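PDB 1ZVT: topoisomerase IV subunit A, which forms part of an enzyme that decatenates and relaxes DNA, and carries the C-terminal beta-pinwheel domain modelled here, which probably binds DNA and contributes to substrate specificity. Local coordinates for residues A[25-30]-A[65-70]; A[54-59]-A[123-128]; A[156-161]-A[220-225]. All blocks are in the same frame, centred on the assembly; numbering follows the deposited sequence.

Interaction 1 of 3, residues A[25-30]-A[65-70]; sequences PGLNYK and PSARGQ
Leu27 and Ala67 meet where two surface loops come together at one edge of an antiparallel sheet: residues 25-30 run from strand 13-18 toward strand 35-42, and residues 65-70 lead from strand 55-59 into strand 72-73. Their apolar contact is a light one, a single methyl, Leu27 CD2, reaching Ala67 CB at 4.1 Å. Most of the rest is made by Asn28, Lys30 and Gln70. The Asn28 CG lies anti to the backbone N (chi1 -176°), and from there OD1 comes to 3.3 Å from Gln70 CG. The amide planes are turned 48° apart as the two side chains cross. Beyond CG the Gln70 chain is extended, which carries its amide past Asn28 to Lys30, where OE1 lies 3.8 Å from Lys30 CB.

Strands 35-42, 3-9, 13-18 and 72-73 form this sheet, a blade of the beta-pinwheel, and its inner strand 13-18 supplies the residue common to both loops. Arg15 donates through NH2 to Asn28 O and through NH1 to Ala67 O, while Tyr29, whose hydroxyl is bonded to Ala24 O, makes a cation-pi contact with the same guanidinium.

Water takes the place of direct backbone bonding between the loops. Water 1 accepts from Asn28 N at 3.0 Å and donates to Ala67 O at 2.8 Å, which makes that carbonyl oxygen an acceptor for both a water and an arginine. Farther along, water 2 accepts from Lys30 N at 3.0 Å and donates to Gln70 O at 3.0 Å. Between these bridges Gly69 takes a positive phi of 100°, a backbone shape in which a beta carbon would collide with Arg68 O.

Interaction 2 of 3, residues A[54-59]-A[123-128]; sequences GRSYAI and KALITL
Arg55-Ser56 and Lys123-Ala124 pair antiparallel, with Ser56 and Lys123 as the hydrogen-bonded pair and Arg55 and Ala124 as the non-hydrogen-bonded one, their CA atoms 4.5 Å apart. The Ser56-Lys123 pair is reciprocal: Ser56 N donates to Lys123 O and Lys123 N to Ser56 O, both at 2.9 Å. Past Ala124 the pattern changes, and Gly54 O alone takes two donors. Ile126 N reaches it at 3.0 Å on a lone pair with a nearly straight N-H...O angle of 171°, whereas Leu125 N, also 3.0 Å from Gly54 O, is tilted from the carbonyl plane and more bent, at 145°.

Arg55 folds back over its partner strand. The chain bends at chi3 (70°), turning NE back; the guanidinium lies with one face over the Lys123-Ala124 peptide, Ala124 N lying 3.7 Å from Arg55 CZ, and NE is held by Ala121 O. On the face that carries Ser56 and Lys123, Ser56 CB is met by Leu125 CD2 at 4.0 Å, while Ser56 OG bonds to Leu115 O. The extended Lys123 chain carries NZ to Asp114 O and Ser168 O.

Within this chain strand 123-124 is the outermost strand beside 55-59, whose other flank is strand 47-51, followed by 86-90; Leu125 and Ile126 then lean on Phe108 of strand 106-111, in the next sheet.

Interaction 3 of 3, residues A[156-161]-A[220-225]; sequences MLMFPV and KVTGER
Phe159 and Arg225 meet ring face to aliphatic chain between strand 155-160 and the loop 220-225. Arg225 CB stands 3.6 Å from the ring centroid, only 11° off the normal, a CH-pi contact over the face, and CG and CD continue across the ring toward CZ. A chi1 of 59° sets Phe159 CG in the crowded position between backbone N and carbonyl carbon, from where the ring reaches Arg225; Leu157 CD2 meets the ring at its edge. The Arg225 chain bends at chi3, and the guanidinium plane stands 66° from the ring while NH1 bonds to Lys174 O. An alanine in place of Phe159 would probably leave the aliphatic part of Arg225 without its aromatic surface and freer to turn.

At the other end Val221 crosses Met156 obliquely, CG2 touching Met156 CE at 4.0 Å. Leu157, with CG anti to the backbone N, sends its methyls back to the loop, CD1 packing on Gly223 CA at 3.7 Å. Met158 CE is closely set against Thr222 OG1, whose hydroxyl is engaged with Leu218 O of helix 215-219.

The backbones join in a single bridge at Met158 and Thr222. Met158 N donates to Val221 O at 3.0 Å, approaching from above the carbonyl plane, and Gly223 N donates to Met158 O, also at 3.0 Å. Water 3 donates to both Met156 O and Val221 O, so Val221 O receives two bonds.

The strand belongs to a blade with 190-196, 146-151 and 230-231. Direct hydrogen bonding between the two segments is entirely main chain to main chain; the side chains contribute apolar and CH-pi contacts, and the cationic end of Arg225 has its carbonyl partner outside the two segments.

In the fold
From the N terminus, interaction 1 joins the loop after strand 13-18 to the one before strand 72-73, closing a loop of 34 residues at the edge of the first sheet. Before it closes, residues 54-59 have begun interaction 2, so the two cross: 54-59 lies between 25-30 and 65-70 and pairs with 123-128, after strands 86-90, 97-101 and 106-111. Interaction 2 adds the outermost strand 123-124 to the second sheet once two strands of the third are made. Interaction 3 follows in series, its centre 43 Å from that of interaction 1 on the opposite side of the chain's centre, and lays the loop after helix 215-219 against strand 155-160 of the fourth sheet.

Interaction 1 of 3, residues A[25-30]-A[65-70]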
ATOM      1  N   PRO A  25      -4.648  -9.258  17.299  1.00 21.40           N
ATOM      2  CA  PRO A  25      -3.386  -9.165  18.019  1.00 21.60           C
ATOM      3  C   PRO A  25      -3.347 -10.106  19.229  1.00 22.51           C
ATOM      4  O   PRO A  25      -2.262 -10.487  19.669  1.00 23.51           O
ATOM      5  CB  PRO A  25      -3.327  -7.694  18.432  1.00 21.78           C
ATOM      6  CG  PRO A  25      -4.184  -6.999  17.432  1.00 19.81           C
ATOM      7  CD  PRO A  25      -5.331  -7.955  17.240  1.00 21.35           C
ATOM      8  N   GLY A  26      -4.519 -10.478  19.755  1.00 23.38           N
ATOM      9  CA  GLY A  26      -4.606 -11.369  20.915  1.00 24.13           C
ATOM     10  C   GLY A  26      -4.492 -12.863  20.630  1.00 24.75           C
ATOM     11  O   GLY A  26      -4.538 -13.672  21.551  1.00 25.09           O
ATOM     12  N   LEU A  27      -4.361 -13.240  19.362  1.00 24.70           N
ATOM     13  CA  LEU A  27      -4.194 -14.650  18.999  1.00 25.25           C
ATOM     14  C   LEU A  27      -2.844 -15.199  19.431  1.00 26.13           C
ATOM     15  O   LEU A  27      -1.940 -14.445  19.795  1.00 26.23           O
ATOM     16  CB  LEU A  27      -4.350 -14.824  17.490  1.00 24.64           C
ATOM     17  CG  LEU A  27      -5.711 -14.433  16.926  1.00 23.74           C
ATOM     18  CD1 LEU A  27      -5.658 -14.360  15.415  1.00 26.24           C
ATOM     19  CD2 LEU A  27      -6.779 -15.432  17.363  1.00 26.31           C
ATOM     20  N   ASN A  28      -2.736 -16.531  19.378  1.00 27.61           N
ATOM     21  CA  ASN A  28      -1.499 -17.250  19.627  1.00 29.13           C
ATOM     22  C   ASN A  28      -0.524 -17.026  18.472  1.00 29.48           C
ATOM     23  O   ASN A  28      -0.884 -17.193  17.308  1.00 29.97           O
ATOM     24  CB  ASN A  28      -1.841 -18.740  19.779  1.00 30.09           C
ATOM     25  CG  ASN A  28      -0.641 -19.609  20.139  1.00 33.13           C
ATOM     26  OD1 ASN A  28      -0.670 -20.824  19.926  1.00 39.56           O
ATOM     27  ND2 ASN A  28       0.404 -19.008  20.687  1.00 37.87           N
ATOM     28  N   TYR A  29       0.701 -16.624  18.792  1.00 29.40           N
ATOM     29  CA  TYR A  29       1.755 -16.562  17.787  1.00 29.09           C
ATOM     30  C   TYR A  29       2.889 -17.467  18.211  1.00 30.35           C
ATOM     31  O   TYR A  29       3.045 -17.729  19.404  1.00 30.80           O
ATOM     32  CB  TYR A  29       2.237 -15.129  17.576  1.00 28.30           C
ATOM     33  CG  TYR A  29       1.137 -14.287  16.975  1.00 26.41           C
ATOM     34  CD1 TYR A  29       0.256 -13.576  17.786  1.00 25.42           C
ATOM     35  CD2 TYR A  29       0.956 -14.237  15.592  1.00 27.41           C
ATOM     36  CE1 TYR A  29      -0.784 -12.825  17.235  1.00 22.87           C
ATOM     37  CE2 TYR A  29      -0.071 -13.489  15.027  1.00 22.92           C
ATOM     38  CZ  TYR A  29      -0.928 -12.781  15.851  1.00 22.76           C
ATOM     39  OH  TYR A  29      -1.960 -12.053  15.293  1.00 20.17           O
ATOM     40  N   LYS A  30       3.653 -17.969  17.244  1.00 30.65           N
ATOM     41  CA  LYS A  30       4.816 -18.789  17.586  1.00 31.40           C
ATOM     42  C   LYS A  30       5.878 -17.910  18.254  1.00 31.59           C
ATOM     43  O   LYS A  30       5.887 -16.692  18.081  1.00 32.16           O
ATOM     44  CB  LYS A  30       5.355 -19.514  16.348  1.00 31.62           C
ATOM     45  CG  LYS A  30       6.106 -18.634  15.383  1.00 32.63           C
ATOM     46  CD  LYS A  30       6.328 -19.334  14.060  1.00 33.14           C
ATOM     47  CE  LYS A  30       6.993 -18.387  13.074  1.00 34.47           C
ATOM     48  NZ  LYS A  30       8.477 -18.501  13.130  1.00 34.35           N
ATOM     49  N   PRO A  65      -5.468 -22.259   7.693  1.00 21.84           N
ATOM     50  CA  PRO A  65      -5.828 -22.777   9.017  1.00 22.82           C
ATOM     51  C   PRO A  65      -6.689 -21.782   9.805  1.00 24.44           C
ATOM     52  O   PRO A  65      -6.707 -20.589   9.492  1.00 24.44           O
ATOM     53  CB  PRO A  65      -4.464 -22.997   9.690  1.00 23.10           C
ATOM     54  CG  PRO A  65      -3.557 -22.003   9.033  1.00 23.44           C
ATOM     55  CD  PRO A  65      -4.040 -21.904   7.601  1.00 21.47           C
ATOM     56  N   SER A  66      -7.400 -22.274  10.820  1.00 25.30           N
ATOM     57  CA  SER A  66      -8.292 -21.417  11.603  1.00 27.13           C
ATOM     58  C   SER A  66      -7.557 -20.590  12.663  1.00 27.39           C
ATOM     59  O   SER A  66      -6.338 -20.657  12.778  1.00 27.21           O
ATOM     60  CB  SER A  66      -9.374 -22.272  12.272  1.00 28.01           C
ATOM     61  OG  SER A  66      -8.854 -22.876  13.442  1.00 30.94           O
ATOM     62  N   ALA A  67      -8.327 -19.847  13.467  1.00 27.62           N
ATOM     63  CA  ALA A  67      -7.761 -18.946  14.488  1.00 28.94           C
ATOM     64  C   ALA A  67      -6.906 -19.679  15.508  1.00 29.47           C
ATOM     65  O   ALA A  67      -5.905 -19.154  15.980  1.00 28.75           O
ATOM     66  CB  ALA A  67      -8.876 -18.189  15.198  1.00 28.40           C
ATOM     67  N   ARG A  68      -7.334 -20.889  15.852  1.00 31.06           N
ATOM     68  CA  ARG A  68      -6.577 -21.756  16.746  1.00 33.15           C
ATOM     69  C   ARG A  68      -5.318 -22.268  16.057  1.00 33.20           C
ATOM     70  O   ARG A  68      -5.328 -22.640  14.879  1.00 34.56           O
ATOM     71  CB  ARG A  68      -7.456 -22.912  17.222  1.00 33.47           C
ATOM     72  CG  ARG A  68      -8.657 -22.435  18.006  1.00 36.95           C
ATOM     73  CD  ARG A  68      -9.824 -23.415  17.952  1.00 42.63           C
ATOM     74  NE  ARG A  68     -10.916 -22.938  18.798  1.00 45.93           N
ATOM     75  CZ  ARG A  68     -11.234 -23.452  19.986  1.00 48.14           C
ATOM     76  NH1 ARG A  68     -10.563 -24.492  20.477  1.00 48.64           N
ATOM     77  NH2 ARG A  68     -12.237 -22.929  20.683  1.00 48.71           N
ATOM     78  N   GLY A  69      -4.226 -22.296  16.796  1.00 33.61           N
ATOM     79  CA  GLY A  69      -2.958 -22.649  16.199  1.00 33.19           C
ATOM     80  C   GLY A  69      -2.222 -21.357  15.941  1.00 32.39           C
ATOM     81  O   GLY A  69      -2.635 -20.297  16.432  1.00 33.07           O
ATOM     82  N   GLN A  70      -1.128 -21.443  15.195  1.00 31.54           N
ATOM     83  CA  GLN A  70      -0.198 -20.330  15.059  1.00 31.16           C
ATOM     84  C   GLN A  70      -0.105 -19.904  13.596  1.00 29.68           C
ATOM     85  O   GLN A  70       0.757 -19.119  13.205  1.00 29.13           O
ATOM     86  CB  GLN A  70       1.174 -20.718  15.647  1.00 31.36           C
ATOM     87  CG  GLN A  70       1.148 -20.793  17.179  1.00 33.16           C
ATOM     88  CD  GLN A  70       2.340 -21.531  17.804  1.00 33.78           C
ATOM     89  OE1 GLN A  70       2.958 -22.405  17.185  1.00 36.37           O
ATOM     90  NE2 GLN A  70       2.656 -21.183  19.048  1.00 37.26           N
TER
HETATM   91  O   HOH W   1      -4.881 -18.419  18.435  1.00 38.87           O
HETATM   92  O   HOH W   2       2.929 -17.399  14.430  1.00 31.87           O

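Interaction 2 of 3, residues A[54-59]-A[123-128]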
ATOM      1  N   GLY A  54       7.109  -6.371  -5.899  1.00 19.77           N
ATOM      2  CA  GLY A  54       5.978  -5.875  -6.698  1.00 18.97           C
ATOM      3  C   GLY A  54       5.121  -6.966  -7.319  1.00 19.66           C
ATOM      4  O   GLY A  54       4.301  -6.689  -8.212  1.00 20.24           O
ATOM      5  N   ARG A  55       5.301  -8.200  -6.857  1.00 18.56           N
ATOM      6  CA  ARG A  55       4.447  -9.309  -7.319  1.00 18.98           C
ATOM      7  C   ARG A  55       3.204  -9.426  -6.445  1.00 18.26           C
ATOM      8  O   ARG A  55       3.269  -9.158  -5.257  1.00 17.95           O
ATOM      9  CB  ARG A  55       5.230 -10.634  -7.317  1.00 19.03           C
ATOM     10  CG  ARG A  55       6.437 -10.624  -8.282  1.00 20.64           C
ATOM     11  CD  ARG A  55       7.011 -12.034  -8.485  1.00 21.76           C
ATOM     12  NE  ARG A  55       6.128 -12.909  -9.266  1.00 23.13           N
ATOM     13  CZ  ARG A  55       6.117 -13.004 -10.599  1.00 25.74           C
ATOM     14  NH1 ARG A  55       6.911 -12.238 -11.354  1.00 24.10           N
ATOM     15  NH2 ARG A  55       5.299 -13.858 -11.190  1.00 24.68           N
ATOM     16  N   SER A  56       2.075  -9.838  -7.028  1.00 17.48           N
ATOM     17  CA  SER A  56       0.850 -10.099  -6.254  1.00 17.02           C
ATOM     18  C   SER A  56       0.410 -11.569  -6.367  1.00 16.95           C
ATOM     19  O   SER A  56       0.687 -12.238  -7.363  1.00 17.18           O
ATOM     20  CB  SER A  56      -0.306  -9.173  -6.656  1.00 18.14           C
ATOM     21  OG  SER A  56      -0.726  -9.422  -7.989  1.00 21.23           O
ATOM     22  N   TYR A  57      -0.283 -12.046  -5.331  1.00 16.21           N
ATOM     23  CA  TYR A  57      -0.640 -13.443  -5.203  1.00 15.85           C
ATOM     24  C   TYR A  57      -2.011 -13.505  -4.574  1.00 17.40           C
ATOM     25  O   TYR A  57      -2.295 -12.719  -3.669  1.00 18.55           O
ATOM     26  CB  TYR A  57       0.313 -14.162  -4.250  1.00 16.15           C
ATOM     27  CG  TYR A  57       1.776 -14.021  -4.520  1.00 16.21           C
ATOM     28  CD1 TYR A  57       2.475 -12.887  -4.101  1.00 16.67           C
ATOM     29  CD2 TYR A  57       2.492 -15.057  -5.132  1.00 18.05           C
ATOM     30  CE1 TYR A  57       3.853 -12.775  -4.324  1.00 16.35           C
ATOM     31  CE2 TYR A  57       3.868 -14.939  -5.354  1.00 18.77           C
ATOM     32  CZ  TYR A  57       4.523 -13.805  -4.937  1.00 17.54           C
ATOM     33  OH  TYR A  57       5.870 -13.662  -5.168  1.00 20.00           O
ATOM     34  N   ALA A  58      -2.853 -14.438  -5.025  1.00 17.11           N
ATOM     35  CA  ALA A  58      -4.131 -14.658  -4.373  1.00 18.04           C
ATOM     36  C   ALA A  58      -4.211 -16.047  -3.742  1.00 18.09           C
ATOM     37  O   ALA A  58      -3.715 -17.029  -4.318  1.00 18.53           O
ATOM     38  CB  ALA A  58      -5.265 -14.492  -5.359  1.00 18.00           C
ATOM     39  N   ILE A  59      -4.849 -16.123  -2.579  1.00 18.41           N
ATOM     40  CA  ILE A  59      -5.036 -17.394  -1.868  1.00 19.14           C
ATOM     41  C   ILE A  59      -6.529 -17.508  -1.516  1.00 19.25           C
ATOM     42  O   ILE A  59      -7.171 -16.518  -1.178  1.00 18.05           O
ATOM     43  CB  ILE A  59      -4.176 -17.449  -0.568  1.00 19.64           C
ATOM     44  CG1 ILE A  59      -2.671 -17.516  -0.891  1.00 21.52           C
ATOM     45  CG2 ILE A  59      -4.592 -18.621   0.360  1.00 19.47           C
ATOM     46  CD1 ILE A  59      -1.758 -17.638   0.369  1.00 22.32           C
ATOM     47  N   LYS A 123       1.838 -12.919  -9.891  1.00 21.87           N
ATOM     48  CA  LYS A 123       1.912 -12.058 -11.075  1.00 22.47           C
ATOM     49  C   LYS A 123       2.862 -10.892 -10.860  1.00 21.78           C
ATOM     50  O   LYS A 123       2.896 -10.308  -9.779  1.00 20.70           O
ATOM     51  CB  LYS A 123       0.498 -11.534 -11.396  1.00 23.21           C
ATOM     52  CG  LYS A 123       0.420 -10.232 -12.155  1.00 25.95           C
ATOM     53  CD  LYS A 123      -1.026  -9.806 -12.378  1.00 24.55           C
ATOM     54  CE  LYS A 123      -1.072  -8.459 -13.096  1.00 27.42           C
ATOM     55  NZ  LYS A 123      -2.468  -8.025 -13.436  1.00 27.85           N
ATOM     56  N   ALA A 124       3.641 -10.545 -11.897  1.00 21.09           N
ATOM     57  CA  ALA A 124       4.423  -9.314 -11.865  1.00 21.47           C
ATOM     58  C   ALA A 124       3.446  -8.162 -12.016  1.00 21.83           C
ATOM     59  O   ALA A 124       2.866  -7.980 -13.087  1.00 23.83           O
ATOM     60  CB  ALA A 124       5.456  -9.312 -13.016  1.00 21.60           C
ATOM     61  N   LEU A 125       3.185  -7.435 -10.940  1.00 20.74           N
ATOM     62  CA  LEU A 125       2.117  -6.432 -10.979  1.00 20.79           C
ATOM     63  C   LEU A 125       2.686  -5.040 -11.195  1.00 20.58           C
ATOM     64  O   LEU A 125       2.207  -4.297 -12.050  1.00 20.89           O
ATOM     65  CB  LEU A 125       1.276  -6.466  -9.707  1.00 20.20           C
ATOM     66  CG  LEU A 125       0.337  -5.294  -9.417  1.00 20.27           C
ATOM     67  CD1 LEU A 125      -0.833  -5.277 -10.376  1.00 22.72           C
ATOM     68  CD2 LEU A 125      -0.149  -5.385  -7.951  1.00 23.00           C
ATOM     69  N   ILE A 126       3.669  -4.674 -10.380  1.00 20.42           N
ATOM     70  CA  ILE A 126       4.336  -3.382 -10.568  1.00 20.81           C
ATOM     71  C   ILE A 126       5.835  -3.574 -10.766  1.00 21.10           C
ATOM     72  O   ILE A 126       6.503  -4.307 -10.019  1.00 20.82           O
ATOM     73  CB  ILE A 126       3.990  -2.350  -9.462  1.00 21.66           C
ATOM     74  CG1 ILE A 126       4.717  -1.018  -9.711  1.00 22.47           C
ATOM     75  CG2 ILE A 126       4.270  -2.911  -8.068  1.00 22.26           C
ATOM     76  CD1 ILE A 126       4.027   0.142  -9.051  1.00 23.40           C
ATOM     77  N   THR A 127       6.342  -2.972 -11.831  1.00 20.81           N
ATOM     78  CA  THR A 127       7.738  -3.083 -12.155  1.00 21.07           C
ATOM     79  C   THR A 127       8.514  -2.011 -11.393  1.00 20.96           C
ATOM     80  O   THR A 127       8.203  -0.825 -11.492  1.00 22.18           O
ATOM     81  CB  THR A 127       7.936  -2.925 -13.661  1.00 21.49           C
ATOM     82  OG1 THR A 127       7.094  -3.876 -14.311  1.00 23.36           O
ATOM     83  CG2 THR A 127       9.380  -3.162 -14.049  1.00 22.28           C
ATOM     84  N   LEU A 128       9.512  -2.444 -10.631  1.00 19.97           N
ATOM     85  CA  LEU A 128      10.313  -1.518  -9.839  1.00 19.20           C
ATOM     86  C   LEU A 128      11.601  -1.161 -10.555  1.00 19.23           C
ATOM     87  O   LEU A 128      12.374  -2.063 -10.949  1.00 19.26           O
ATOM     88  CB  LEU A 128      10.680  -2.138  -8.504  1.00 19.47           C
ATOM     89  CG  LEU A 128       9.514  -2.573  -7.619  1.00 19.62           C
ATOM     90  CD1 LEU A 128      10.064  -3.244  -6.382  1.00 22.31           C
ATOM     91  CD2 LEU A 128       8.657  -1.358  -7.251  1.00 20.39           C
TER

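Interaction 3 of 3, residues A[156-161]-A[220-225]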
ATOM      1  N   MET A 156       5.889  18.390  -2.151  1.00 19.39           N
ATOM      2  CA  MET A 156       4.494  17.934  -2.109  1.00 20.65           C
ATOM      3  C   MET A 156       3.778  18.265  -3.416  1.00 19.16           C
ATOM      4  O   MET A 156       3.940  19.353  -3.987  1.00 18.42           O
ATOM      5  CB  MET A 156       3.735  18.578  -0.935  1.00 21.05           C
ATOM      6  CG  MET A 156       4.301  18.235   0.420  1.00 24.50           C
ATOM      7  SD  MET A 156       3.302  18.962   1.743  1.00 30.97           S
ATOM      8  CE  MET A 156       1.678  18.530   1.263  1.00 22.10           C
ATOM      9  N   LEU A 157       2.995  17.313  -3.902  1.00 17.88           N
ATOM     10  CA  LEU A 157       2.175  17.545  -5.099  1.00 18.25           C
ATOM     11  C   LEU A 157       0.822  16.913  -4.892  1.00 18.32           C
ATOM     12  O   LEU A 157       0.751  15.780  -4.435  1.00 18.30           O
ATOM     13  CB  LEU A 157       2.826  16.902  -6.333  1.00 18.48           C
ATOM     14  CG  LEU A 157       2.104  17.094  -7.682  1.00 16.95           C
ATOM     15  CD1 LEU A 157       2.124  18.541  -8.135  1.00 19.42           C
ATOM     16  CD2 LEU A 157       2.713  16.224  -8.770  1.00 19.61           C
ATOM     17  N   MET A 158      -0.239  17.632  -5.246  1.00 19.17           N
ATOM     18  CA  MET A 158      -1.603  17.084  -5.138  1.00 19.00           C
ATOM     19  C   MET A 158      -2.320  17.247  -6.483  1.00 18.56           C
ATOM     20  O   MET A 158      -2.244  18.311  -7.098  1.00 19.19           O
ATOM     21  CB  MET A 158      -2.422  17.791  -4.049  1.00 19.13           C
ATOM     22  CG  MET A 158      -3.764  17.120  -3.787  1.00 20.46           C
ATOM     23  SD  MET A 158      -4.536  17.771  -2.293  1.00 24.64           S
ATOM     24  CE  MET A 158      -5.191  19.332  -2.830  1.00 24.97           C
ATOM     25  N   PHE A 159      -3.027  16.209  -6.926  1.00 18.26           N
ATOM     26  CA  PHE A 159      -3.869  16.308  -8.128  1.00 18.79           C
ATOM     27  C   PHE A 159      -4.949  15.231  -8.047  1.00 19.16           C
ATOM     28  O   PHE A 159      -4.795  14.271  -7.287  1.00 19.24           O
ATOM     29  CB  PHE A 159      -3.037  16.162  -9.423  1.00 19.06           C
ATOM     30  CG  PHE A 159      -2.282  14.857  -9.526  1.00 17.76           C
ATOM     31  CD1 PHE A 159      -2.921  13.689  -9.955  1.00 14.88           C
ATOM     32  CD2 PHE A 159      -0.919  14.810  -9.237  1.00 19.01           C
ATOM     33  CE1 PHE A 159      -2.211  12.482 -10.052  1.00 17.96           C
ATOM     34  CE2 PHE A 159      -0.210  13.612  -9.320  1.00 17.34           C
ATOM     35  CZ  PHE A 159      -0.861  12.450  -9.740  1.00 17.25           C
ATOM     36  N   PRO A 160      -6.049  15.391  -8.800  1.00 20.34           N
ATOM     37  CA  PRO A 160      -7.132  14.398  -8.694  1.00 20.30           C
ATOM     38  C   PRO A 160      -6.639  13.010  -9.093  1.00 20.11           C
ATOM     39  O   PRO A 160      -5.944  12.867 -10.094  1.00 19.54           O
ATOM     40  CB  PRO A 160      -8.169  14.915  -9.695  1.00 19.78           C
ATOM     41  CG  PRO A 160      -7.895  16.392  -9.789  1.00 19.98           C
ATOM     42  CD  PRO A 160      -6.391  16.453  -9.765  1.00 20.74           C
ATOM     43  N   VAL A 161      -6.978  11.984  -8.306  1.00 20.40           N
ATOM     44  CA  VAL A 161      -6.467  10.641  -8.606  1.00 20.99           C
ATOM     45  C   VAL A 161      -6.931  10.120  -9.998  1.00 21.15           C
ATOM     46  O   VAL A 161      -6.246   9.292 -10.598  1.00 21.30           O
ATOM     47  CB  VAL A 161      -6.759   9.633  -7.447  1.00 20.59           C
ATOM     48  CG1 VAL A 161      -8.219   9.290  -7.406  1.00 20.41           C
ATOM     49  CG2 VAL A 161      -5.879   8.362  -7.565  1.00 21.65           C
ATOM     50  N   LYS A 220      -2.462  25.026  -2.390  1.00 25.05           N
ATOM     51  CA  LYS A 220      -1.183  25.629  -2.758  1.00 25.20           C
ATOM     52  C   LYS A 220      -0.148  24.640  -3.299  1.00 23.91           C
ATOM     53  O   LYS A 220       0.816  25.052  -3.945  1.00 23.62           O
ATOM     54  CB  LYS A 220      -0.559  26.374  -1.560  1.00 26.59           C
ATOM     55  CG  LYS A 220      -1.456  27.418  -0.876  1.00 30.43           C
ATOM     56  CD  LYS A 220      -1.417  28.763  -1.556  1.00 36.76           C
ATOM     57  CE  LYS A 220      -2.439  29.724  -0.952  1.00 38.91           C
ATOM     58  NZ  LYS A 220      -2.508  30.981  -1.752  1.00 41.86           N
ATOM     59  N   VAL A 221      -0.319  23.353  -3.011  1.00 22.14           N
ATOM     60  CA  VAL A 221       0.590  22.341  -3.561  1.00 21.38           C
ATOM     61  C   VAL A 221      -0.084  21.543  -4.674  1.00 20.89           C
ATOM     62  O   VAL A 221       0.469  20.561  -5.138  1.00 20.45           O
ATOM     63  CB  VAL A 221       1.197  21.362  -2.463  1.00 20.89           C
ATOM     64  CG1 VAL A 221       1.924  22.155  -1.363  1.00 22.48           C
ATOM     65  CG2 VAL A 221       0.129  20.446  -1.882  1.00 20.61           C
ATOM     66  N   THR A 222      -1.280  21.968  -5.089  1.00 20.76           N
ATOM     67  CA  THR A 222      -1.952  21.324  -6.216  1.00 21.16           C
ATOM     68  C   THR A 222      -1.214  21.678  -7.514  1.00 21.23           C
ATOM     69  O   THR A 222      -0.762  22.816  -7.692  1.00 21.77           O
ATOM     70  CB  THR A 222      -3.446  21.680  -6.237  1.00 22.01           C
ATOM     71  OG1 THR A 222      -4.030  21.282  -4.990  1.00 24.35           O
ATOM     72  CG2 THR A 222      -4.167  20.960  -7.354  1.00 24.94           C
ATOM     73  N   GLY A 223      -1.060  20.708  -8.408  1.00 20.65           N
ATOM     74  CA  GLY A 223      -0.326  20.946  -9.636  1.00 21.30           C
ATOM     75  C   GLY A 223      -0.579  19.823 -10.614  1.00 21.59           C
ATOM     76  O   GLY A 223      -1.378  18.920 -10.349  1.00 22.59           O
ATOM     77  N   GLU A 224       0.105  19.872 -11.743  1.00 20.85           N
ATOM     78  CA  GLU A 224      -0.096  18.860 -12.762  1.00 20.65           C
ATOM     79  C   GLU A 224       0.649  17.593 -12.365  1.00 19.79           C
ATOM     80  O   GLU A 224       1.766  17.663 -11.883  1.00 19.76           O
ATOM     81  CB  GLU A 224       0.433  19.381 -14.102  1.00 22.02           C
ATOM     82  CG  GLU A 224       0.091  18.519 -15.298  1.00 25.27           C
ATOM     83  CD  GLU A 224      -1.320  18.773 -15.853  1.00 29.85           C
ATOM     84  OE1 GLU A 224      -1.790  19.928 -15.792  1.00 31.03           O
ATOM     85  OE2 GLU A 224      -1.938  17.812 -16.376  1.00 32.99           O
ATOM     86  N   ARG A 225       0.028  16.442 -12.605  1.00 19.06           N
ATOM     87  CA  ARG A 225       0.702  15.161 -12.441  1.00 18.91           C
ATOM     88  C   ARG A 225       2.042  15.161 -13.166  1.00 19.47           C
ATOM     89  O   ARG A 225       2.146  15.649 -14.307  1.00 19.49           O
ATOM     90  CB  ARG A 225      -0.181  14.029 -12.970  1.00 18.29           C
ATOM     91  CG  ARG A 225       0.549  12.699 -13.058  1.00 17.27           C
ATOM     92  CD  ARG A 225      -0.385  11.546 -13.422  1.00 19.29           C
ATOM     93  NE  ARG A 225      -0.816  11.574 -14.827  1.00 19.67           N
ATOM     94  CZ  ARG A 225      -0.088  11.127 -15.846  1.00 23.16           C
ATOM     95  NH1 ARG A 225       1.144  10.653 -15.645  1.00 22.76           N
ATOM     96  NH2 ARG A 225      -0.586  11.162 -17.073  1.00 22.27           N
TER
HETATM   97  O   HOH W   3       3.158  21.528  -6.056  1.00 22.89           O